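Local coordinates for protein periplasmic beta-glucosidase (Pseudomonas aeruginosa, PDB 6R5T) that probably hydrolyses terminal, non-reducing beta-D-glucosyl residues in the periplasm with release of beta-D-glucose, as a family 3 glycoside hydrolase, at residues 700-703 and 704-708; 241-245 and 246-250; 342-346 and 347-351. The protein carries 1 engineered substitution. All coordinates share one frame; numbering follows the deposited sequence.

Contact 1: residues 700-703 and 704-708; sequences FYDS and QLRHT
Tyr701 and His707 lay their rings together across a short beta hairpin of the fibronectin type III-like region, whose strands 700-701 and 707-708 are joined by a type I turn with a G1-type bulge: Asp702 to Leu705 form the turn, Leu705 takes a left-handed backbone conformation, and Arg706 completes the link. Phe700 and Thr708 form the antiparallel hydrogen-bonded pair, with N and O of each residue bonded to O and N of the other, and Tyr701 with His707 is the non-hydrogen-bonded pair beside it.

Followed outward, Tyr701 begins with CB 4.3 Å from Leu705 CD2. Its CD1 has Leu705 O at the ring edge, in plane, while CE2 and CZ lie under His707 CD2, which sits over the centre of one face. At the tip, Tyr701 OH ends above the centre of one face of the His707 imidazole, 4.1 Å from His707 CD2. The ring centroids are 4.2 Å apart and the planes 25° apart, an offset stack. On the face of the hairpin that carries Phe700 and Thr708, Thr708 CG2 rests over the Phe700 ring in a CH-pi contact, 4.2 Å from its centroid. The Phe700 ring approaches Asp661 of the magnesium site, and helix 197-204 meets the hairpin through Leu705 and through Gln202, whose OE1 accepts from Tyr701 N.

Asp702 organises the turn. Its O accepts from Leu705 N, closing the turn, and its N donates to Arg706 O. The carboxylate OD2 forms a salt bridge with Arg706 NH2 at 2.9 Å, the carboxylate and guanidinium planes standing 80° apart. Asp702 OD1 takes two backbone N-H groups from opposite faces of the carboxylate plane: Gln704 N at 2.9 Å and Arg706 N at 2.9 Å.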
loop_
_atom_site.group_PDB
_atom_site.type_symbol
_atom_site.label_atom_id
_atom_site.label_comp_id
_atom_site.label_asym_id
_atom_site.label_seq_id
_atom_site.Cartn_x
_atom_site.Cartn_y
_atom_site.Cartn_z
ATOM N N PHE A 700 -19.446 -15.378 1.651
ATOM C CA PHE A 700 -18.103 -14.890 1.333
ATOM C C PHE A 700 -17.338 -16.023 0.669
ATOM O O PHE A 700 -17.641 -17.247 0.834
ATOM C CB PHE A 700 -17.387 -14.413 2.598
ATOM C CG PHE A 700 -17.039 -15.500 3.563
ATOM C CD1 PHE A 700 -17.998 -16.051 4.419
ATOM C CD2 PHE A 700 -15.744 -15.994 3.633
ATOM C CE1 PHE A 700 -17.673 -17.082 5.293
ATOM C CE2 PHE A 700 -15.416 -16.996 4.522
ATOM C CZ PHE A 700 -16.383 -17.557 5.343
ATOM N N TYR A 701 -16.295 -15.616 -0.029
ATOM C CA TYR A 701 -15.320 -16.548 -0.630
ATOM C C TYR A 701 -14.287 -16.940 0.405
ATOM O O TYR A 701 -13.553 -16.075 0.970
ATOM C CB TYR A 701 -14.645 -15.947 -1.862
ATOM C CG TYR A 701 -15.587 -15.756 -3.018
ATOM C CD1 TYR A 701 -15.902 -16.820 -3.844
ATOM C CD2 TYR A 701 -16.232 -14.547 -3.209
ATOM C CE1 TYR A 701 -16.792 -16.657 -4.891
ATOM C CE2 TYR A 701 -17.144 -14.384 -4.233
ATOM C CZ TYR A 701 -17.398 -15.439 -5.088
ATOM O OH TYR A 701 -18.274 -15.273 -6.123
ATOM N N ASP A 702 -14.170 -18.237 0.671
ATOM C CA ASP A 702 -13.155 -18.726 1.623
ATOM C C ASP A 702 -11.812 -18.930 0.912
ATOM O O ASP A 702 -11.643 -18.459 -0.246
ATOM C CB ASP A 702 -13.674 -19.963 2.366
ATOM C CG ASP A 702 -13.686 -21.225 1.530
ATOM O OD1 ASP A 702 -13.204 -21.189 0.385
ATOM O OD2 ASP A 702 -14.155 -22.261 2.058
ATOM N N SER A 703 -10.841 -19.527 1.603
ATOM C CA SER A 703 -9.453 -19.657 1.091
ATOM C C SER A 703 -9.441 -20.468 -0.211
ATOM O O SER A 703 -8.528 -20.257 -1.015
ATOM C CB SER A 703 -8.515 -20.285 2.093
ATOM O OG SER A 703 -8.358 -19.442 3.203
ATOM N N GLN A 704 -10.390 -21.382 -0.389
ATOM C CA GLN A 704 -10.465 -22.236 -1.598
ATOM C C GLN A 704 -11.425 -21.632 -2.627
ATOM O O GLN A 704 -11.697 -22.306 -3.638
ATOM C CB GLN A 704 -10.872 -23.653 -1.176
ATOM C CG GLN A 704 -9.781 -24.405 -0.432
ATOM C CD GLN A 704 -9.610 -23.959 0.998
ATOM O OE1 GLN A 704 -10.573 -23.827 1.760
ATOM N NE2 GLN A 704 -8.359 -23.729 1.373
ATOM N N LEU A 705 -11.888 -20.398 -2.419
ATOM C CA LEU A 705 -12.894 -19.677 -3.235
ATOM C C LEU A 705 -14.218 -20.443 -3.272
ATOM O O LEU A 705 -14.957 -20.253 -4.228
ATOM C CB LEU A 705 -12.357 -19.435 -4.649
ATOM C CG LEU A 705 -11.048 -18.664 -4.739
ATOM C CD1 LEU A 705 -10.652 -18.475 -6.204
ATOM C CD2 LEU A 705 -11.203 -17.303 -4.062
ATOM N N ARG A 706 -14.533 -21.216 -2.230
ATOM C CA ARG A 706 -15.927 -21.653 -2.043
ATOM C C ARG A 706 -16.734 -20.459 -1.561
ATOM O O ARG A 706 -16.286 -19.766 -0.614
ATOM C CB ARG A 706 -15.978 -22.777 -1.014
ATOM C CG ARG A 706 -15.186 -23.983 -1.482
ATOM C CD ARG A 706 -15.605 -25.250 -0.783
ATOM N NE ARG A 706 -14.430 -26.067 -0.513
ATOM C CZ ARG A 706 -13.647 -25.955 0.558
ATOM N NH1 ARG A 706 -12.600 -26.756 0.694
ATOM N NH2 ARG A 706 -13.900 -25.047 1.484
ATOM N N HIS A 707 -17.892 -20.242 -2.152
ATOM C CA HIS A 707 -18.803 -19.135 -1.793
ATOM C C HIS A 707 -19.838 -19.602 -0.772
ATOM O O HIS A 707 -20.853 -20.171 -1.220
ATOM C CB HIS A 707 -19.469 -18.587 -3.031
ATOM C CG HIS A 707 -19.988 -17.207 -2.867
ATOM N ND1 HIS A 707 -21.247 -16.857 -3.314
ATOM C CD2 HIS A 707 -19.469 -16.100 -2.282
ATOM C CE1 HIS A 707 -21.458 -15.572 -3.085
ATOM N NE2 HIS A 707 -20.372 -15.083 -2.452
ATOM N N THR A 708 -19.557 -19.362 0.515
ATOM C CA THR A 708 -20.135 -20.071 1.682
ATOM C C THR A 708 -20.809 -19.054 2.612
ATOM O O THR A 708 -20.262 -17.953 2.768
ATOM C CB THR A 708 -19.051 -20.925 2.360
ATOM O OG1 THR A 708 -19.543 -21.534 3.552
ATOM C CG2 THR A 708 -17.794 -20.172 2.751
#

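Contact 2: residues 241-245 and 246-250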
loop_
_atom_site.group_PDB
_atom_site.type_symbol
_atom_site.label_atom_id
_atom_site.label_comp_id
_atom_site.label_asym_id
_atom_site.label_seq_id
_atom_site.Cartn_x
_atom_site.Cartn_y
_atom_site.Cartn_z
ATOM N N LEU A 241 -12.640 -16.665 -16.553
ATOM C CA LEU A 241 -13.562 -15.968 -15.664
ATOM C C LEU A 241 -14.662 -15.293 -16.478
ATOM O O LEU A 241 -15.837 -15.579 -16.278
ATOM C CB LEU A 241 -12.763 -14.964 -14.848
ATOM C CG LEU A 241 -13.641 -14.156 -13.902
ATOM C CD1 LEU A 241 -14.235 -15.044 -12.816
ATOM C CD2 LEU A 241 -12.825 -13.008 -13.320
ATOM N N LEU A 242 -14.313 -14.328 -17.328
ATOM C CA LEU A 242 -15.349 -13.462 -17.935
ATOM C C LEU A 242 -16.298 -14.284 -18.826
ATOM O O LEU A 242 -17.475 -14.026 -18.786
ATOM C CB LEU A 242 -14.627 -12.392 -18.752
ATOM C CG LEU A 242 -15.512 -11.403 -19.497
ATOM C CD1 LEU A 242 -16.416 -10.625 -18.548
ATOM C CD2 LEU A 242 -14.652 -10.479 -20.343
ATOM N N ARG A 243 -15.779 -15.220 -19.623
ATOM C CA ARG A 243 -16.645 -15.972 -20.585
ATOM C C ARG A 243 -17.161 -17.245 -19.937
ATOM O O ARG A 243 -18.382 -17.439 -19.891
ATOM C CB ARG A 243 -15.859 -16.277 -21.856
ATOM C CG ARG A 243 -15.278 -15.027 -22.497
ATOM C CD ARG A 243 -16.295 -14.334 -23.303
ATOM N NE ARG A 243 -15.706 -13.239 -24.079
ATOM C CZ ARG A 243 -16.411 -12.416 -24.836
ATOM N NH1 ARG A 243 -17.725 -12.593 -24.965
ATOM N NH2 ARG A 243 -15.808 -11.418 -25.452
ATOM N N GLN A 244 -16.268 -18.109 -19.492
ATOM C CA GLN A 244 -16.689 -19.451 -19.036
ATOM C C GLN A 244 -17.458 -19.352 -17.710
ATOM O O GLN A 244 -18.552 -19.941 -17.611
ATOM C CB GLN A 244 -15.491 -20.383 -19.075
ATOM C CG GLN A 244 -14.949 -20.531 -20.501
ATOM C CD GLN A 244 -13.633 -21.262 -20.647
ATOM O OE1 GLN A 244 -12.885 -21.454 -19.690
ATOM N NE2 GLN A 244 -13.316 -21.650 -21.872
ATOM N N GLN A 245 -16.975 -18.605 -16.725
ATOM C CA GLN A 245 -17.640 -18.574 -15.407
ATOM C C GLN A 245 -18.806 -17.583 -15.403
ATOM O O GLN A 245 -19.877 -17.920 -14.924
ATOM C CB GLN A 245 -16.663 -18.170 -14.321
ATOM C CG GLN A 245 -16.637 -19.151 -13.176
ATOM C CD GLN A 245 -15.359 -19.943 -13.272
ATOM O OE1 GLN A 245 -14.269 -19.370 -13.421
ATOM N NE2 GLN A 245 -15.487 -21.263 -13.172
ATOM N N TRP A 246 -18.622 -16.380 -15.945
ATOM C CA TRP A 246 -19.646 -15.341 -15.836
ATOM C C TRP A 246 -20.600 -15.355 -17.010
ATOM O O TRP A 246 -21.633 -14.661 -16.923
ATOM C CB TRP A 246 -18.989 -13.961 -15.727
ATOM C CG TRP A 246 -18.294 -13.712 -14.427
ATOM C CD1 TRP A 246 -18.222 -14.501 -13.318
ATOM C CD2 TRP A 246 -17.605 -12.496 -14.094
ATOM N NE1 TRP A 246 -17.526 -13.865 -12.318
ATOM C CE2 TRP A 246 -17.118 -12.630 -12.779
ATOM C CE3 TRP A 246 -17.342 -11.315 -14.798
ATOM C CZ2 TRP A 246 -16.379 -11.618 -12.153
ATOM C CZ3 TRP A 246 -16.616 -10.313 -14.181
ATOM C CH2 TRP A 246 -16.174 -10.451 -12.861
ATOM N N GLY A 247 -20.240 -16.018 -18.101
ATOM C CA GLY A 247 -21.185 -16.152 -19.221
ATOM C C GLY A 247 -21.282 -14.894 -20.058
ATOM O O GLY A 247 -22.286 -14.725 -20.753
ATOM N N PHE A 248 -20.271 -14.012 -20.043
ATOM C CA PHE A 248 -20.348 -12.771 -20.841
ATOM C C PHE A 248 -20.361 -13.126 -22.328
ATOM O O PHE A 248 -19.493 -13.934 -22.723
ATOM C CB PHE A 248 -19.147 -11.890 -20.553
ATOM C CG PHE A 248 -19.072 -10.624 -21.360
ATOM C CD1 PHE A 248 -20.084 -9.674 -21.302
ATOM C CD2 PHE A 248 -17.961 -10.378 -22.152
ATOM C CE1 PHE A 248 -19.969 -8.514 -22.041
ATOM C CE2 PHE A 248 -17.859 -9.196 -22.878
ATOM C CZ PHE A 248 -18.836 -8.254 -22.775
ATOM N N LYS A 249 -21.326 -12.575 -23.076
ATOM C CA LYS A 249 -21.502 -12.897 -24.521
ATOM C C LYS A 249 -21.138 -11.722 -25.424
ATOM O O LYS A 249 -21.398 -11.796 -26.632
ATOM C CB LYS A 249 -22.956 -13.267 -24.798
ATOM C CG LYS A 249 -23.482 -14.385 -23.929
ATOM C CD LYS A 249 -22.758 -15.665 -24.171
ATOM C CE LYS A 249 -23.663 -16.730 -24.771
ATOM N NZ LYS A 249 -22.878 -17.818 -25.406
ATOM N N GLY A 250 -20.590 -10.630 -24.886
ATOM C CA GLY A 250 -20.389 -9.383 -25.605
ATOM C C GLY A 250 -18.960 -9.222 -26.085
ATOM O O GLY A 250 -18.238 -10.227 -26.351
HETATM O O HOH W 1 -19.572 -16.880 -22.395
#
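Phe248 CD2 lies over one face of the Arg243 guanidinium, 3.6 Å above its plane and toward the rim, with the two planes 37° apart. Gly250 O occupies the guanidinium edge, in plane, where NH1 (2.8 Å) and NH2 (2.9 Å) of Arg243 grip it end-on from the same face of its carbonyl plane. Arg243 NH1 also donates to Phe248 O, standing above the plane of that carbonyl. The bend of Arg243 at chi2 (-81°) turns its chain forward along the departing backbone. Gly250 N lies over the centre of one face of the Phe248 ring, 3.4 Å above its plane. Over one face of the Trp246 indole comes Leu241, whose CD1 is 3.9 Å from the centroid of the five-membered ring, a CH-pi contact. Leu242 runs beside Phe248, its CD1 reaching Phe248 CB at 3.6 Å and Trp246 CE3 at 3.9 Å.

The backbone shows how the helix unwinds. Trp246 N donates to Leu241 O nearly along the C=O axis, an i to i+5 bond that fits the wide, pi-type turn in which the helix ends. Phe248 N, six residues on, reaches Leu242 O in the carbonyl plane. Between them Gly247, the first residue to leave helical phi/psi, at positive phi (78°), gives Arg243 O a weak bond. A water donates to both Arg243 O and Phe248 O, bridging helix end and exit.

Within the N-terminal TIM-barrel region, the segment leads from helix 235-245 to strand 251-253. Helix 206-213 packs on Leu242, Trp246 and Phe248, with Lys209 in a cation-pi contact with Trp246; Arg243 also salt-bridges Asp316 of helix 307-323, while Leu242 and Arg243 touch Thr252 on the strand.

Contact 3: residues 342-346 and 347-351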
loop_
_atom_site.group_PDB
_atom_site.type_symbol
_atom_site.label_atom_id
_atom_site.label_comp_id
_atom_site.label_asym_id
_atom_site.label_seq_id
_atom_site.Cartn_x
_atom_site.Cartn_y
_atom_site.Cartn_z
ATOM N N PHE A 342 -27.544 22.107 -37.630
ATOM C CA PHE A 342 -27.883 22.706 -36.318
ATOM C C PHE A 342 -26.596 22.944 -35.545
ATOM O O PHE A 342 -25.518 22.444 -35.939
ATOM C CB PHE A 342 -28.872 21.831 -35.549
ATOM C CG PHE A 342 -28.364 20.440 -35.242
ATOM C CD1 PHE A 342 -28.428 19.423 -36.191
ATOM C CD2 PHE A 342 -27.768 20.159 -34.018
ATOM C CE1 PHE A 342 -27.946 18.150 -35.908
ATOM C CE2 PHE A 342 -27.279 18.888 -33.737
ATOM C CZ PHE A 342 -27.366 17.881 -34.678
ATOM N N ASP A 343 -26.726 23.716 -34.466
ATOM C CA ASP A 343 -25.576 24.009 -33.578
ATOM C C ASP A 343 -25.511 22.877 -32.542
ATOM O O ASP A 343 -26.474 22.702 -31.768
ATOM C CB ASP A 343 -25.719 25.387 -32.936
ATOM C CG ASP A 343 -24.616 25.731 -31.946
ATOM O OD1 ASP A 343 -23.583 24.994 -31.903
ATOM O OD2 ASP A 343 -24.807 26.721 -31.210
ATOM N N THR A 344 -24.488 22.043 -32.633
ATOM C CA THR A 344 -24.301 20.902 -31.700
ATOM C C THR A 344 -24.343 21.435 -30.256
ATOM O O THR A 344 -24.917 20.757 -29.391
ATOM C CB THR A 344 -23.027 20.130 -32.021
ATOM O OG1 THR A 344 -23.282 19.404 -33.230
ATOM C CG2 THR A 344 -22.686 19.139 -30.924
ATOM N N ASN A 345 -23.848 22.630 -30.033
ATOM C CA ASN A 345 -23.686 23.169 -28.660
ATOM C C ASN A 345 -24.806 24.146 -28.316
ATOM O O ASN A 345 -24.663 24.907 -27.332
ATOM C CB ASN A 345 -22.317 23.802 -28.519
ATOM C CG ASN A 345 -21.215 22.784 -28.629
ATOM O OD1 ASN A 345 -20.335 22.916 -29.491
ATOM N ND2 ASN A 345 -21.279 21.754 -27.792
ATOM N N ALA A 346 -25.919 24.122 -29.048
ATOM C CA ALA A 346 -27.051 25.007 -28.705
ATOM C C ALA A 346 -27.490 24.805 -27.250
ATOM O O ALA A 346 -27.648 23.655 -26.779
ATOM C CB ALA A 346 -28.230 24.783 -29.622
ATOM N N GLU A 347 -27.870 25.898 -26.604
ATOM C CA GLU A 347 -28.466 25.867 -25.246
ATOM C C GLU A 347 -29.667 24.959 -25.180
ATOM O O GLU A 347 -29.856 24.295 -24.160
ATOM C CB GLU A 347 -28.999 27.235 -24.832
ATOM C CG GLU A 347 -28.016 28.014 -24.077
ATOM C CD GLU A 347 -27.564 27.427 -22.730
ATOM O OE1 GLU A 347 -28.398 27.047 -21.830
ATOM O OE2 GLU A 347 -26.411 27.511 -22.589
ATOM N N SER A 348 -30.512 24.949 -26.223
ATOM C CA SER A 348 -31.765 24.180 -26.158
ATOM C C SER A 348 -31.470 22.693 -26.185
ATOM O O SER A 348 -32.425 21.941 -25.898
ATOM C CB SER A 348 -32.697 24.515 -27.309
ATOM O OG SER A 348 -32.025 24.262 -28.521
ATOM N N ARG A 349 -30.238 22.268 -26.465
ATOM C CA ARG A 349 -29.919 20.817 -26.499
ATOM C C ARG A 349 -29.322 20.390 -25.142
ATOM O O ARG A 349 -29.039 19.180 -24.955
ATOM C CB ARG A 349 -28.914 20.539 -27.627
ATOM C CG ARG A 349 -29.460 20.900 -29.004
ATOM C CD ARG A 349 -28.545 20.452 -30.100
ATOM N NE ARG A 349 -28.676 19.027 -30.343
ATOM C CZ ARG A 349 -27.683 18.119 -30.371
ATOM N NH1 ARG A 349 -26.439 18.434 -30.089
ATOM N NH2 ARG A 349 -27.954 16.864 -30.681
ATOM N N LEU A 350 -29.106 21.338 -24.227
ATOM C CA LEU A 350 -28.629 20.983 -22.857
ATOM C C LEU A 350 -29.780 20.553 -21.961
ATOM O O LEU A 350 -31.007 20.651 -22.321
ATOM C CB LEU A 350 -27.886 22.153 -22.251
ATOM C CG LEU A 350 -26.609 22.595 -22.946
ATOM C CD1 LEU A 350 -26.066 23.819 -22.266
ATOM C CD2 LEU A 350 -25.535 21.508 -22.956
ATOM N N HIS A 351 -29.413 20.006 -20.810
ATOM C CA HIS A 351 -30.344 19.508 -19.791
ATOM C C HIS A 351 -29.940 20.127 -18.459
ATOM O O HIS A 351 -29.580 19.362 -17.521
ATOM C CB HIS A 351 -30.411 17.985 -19.772
ATOM C CG HIS A 351 -30.971 17.409 -21.023
ATOM N ND1 HIS A 351 -30.206 17.220 -22.156
ATOM C CD2 HIS A 351 -32.244 17.075 -21.339
ATOM C CE1 HIS A 351 -30.995 16.791 -23.141
ATOM N NE2 HIS A 351 -32.258 16.706 -22.666
#
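Arg349 folds back over the preceding turn, with the ring of Phe342 over one face of its guanidinium and the carbonyl of Thr344 at its edge. The side chain leaves with CG beside the backbone N; the extended chi2 sets CD beside Asp343 O, and the bend at chi3 (78°) then turns the guanidinium so that NH1 meets Thr344 O. That bond, 2.9 Å from Arg349 NH1 to Thr344 O, lies in the carbonyl plane on a lone pair, with the acceptor in the guanidinium plane. Phe342 holds its CG between the backbone N and carbonyl carbon (chi1 61°), and from there its CE2 comes over the centre of one guanidinium face, 3.5 Å from Arg349 CZ. The two planes are 57° apart, which rules out a parallel stack.

The backbone under these side chains, in the connection from helix 307-323 to helix 352-362 and away from the ligand and magnesium sites, is a type I turn from Asp343 to Ala346. Asp343 also makes an Asx turn, its OD1 accepting from Asn345 N at 3.0 Å from above the carboxylate plane. A 3-10 segment, 347-349, follows directly, and Ala346 O accepts from Arg349 N at 3.0 Å. Farther on, His351 is the N-cap residue of helix 352-362, and Glu347 salt-bridges its Arg352.

Arg349 NH1 also forms a salt bridge with Asp117, just beyond helix 100-116. One nitrogen thus serves a neutral carbonyl of its own turn and a carboxylate from another part of the fold, an arrangement likely to favour the charged guanidinium and to restrict rotation of its plane.

How the contacts relate
From the N terminus, contact 2 comes first, turning the chain from helix 235-245 into strand 251-253 of the parallel barrel sheet. Contact 3 follows in the connection between helices 307-323 and 352-362, and ties that connection back to the region around helix 100-116. Contact 1 comes last, closing the 700-708 hairpin of the fibronectin-like region. The three are in series, so none nests in or crosses another. Contacts 1 and 2 approach to about 6 Å between nearest atoms without touching, the hairpin resting on barrel helix 197-204; contact 3 lies about 52 Å from contact 1, centre to centre, across the chain's middle.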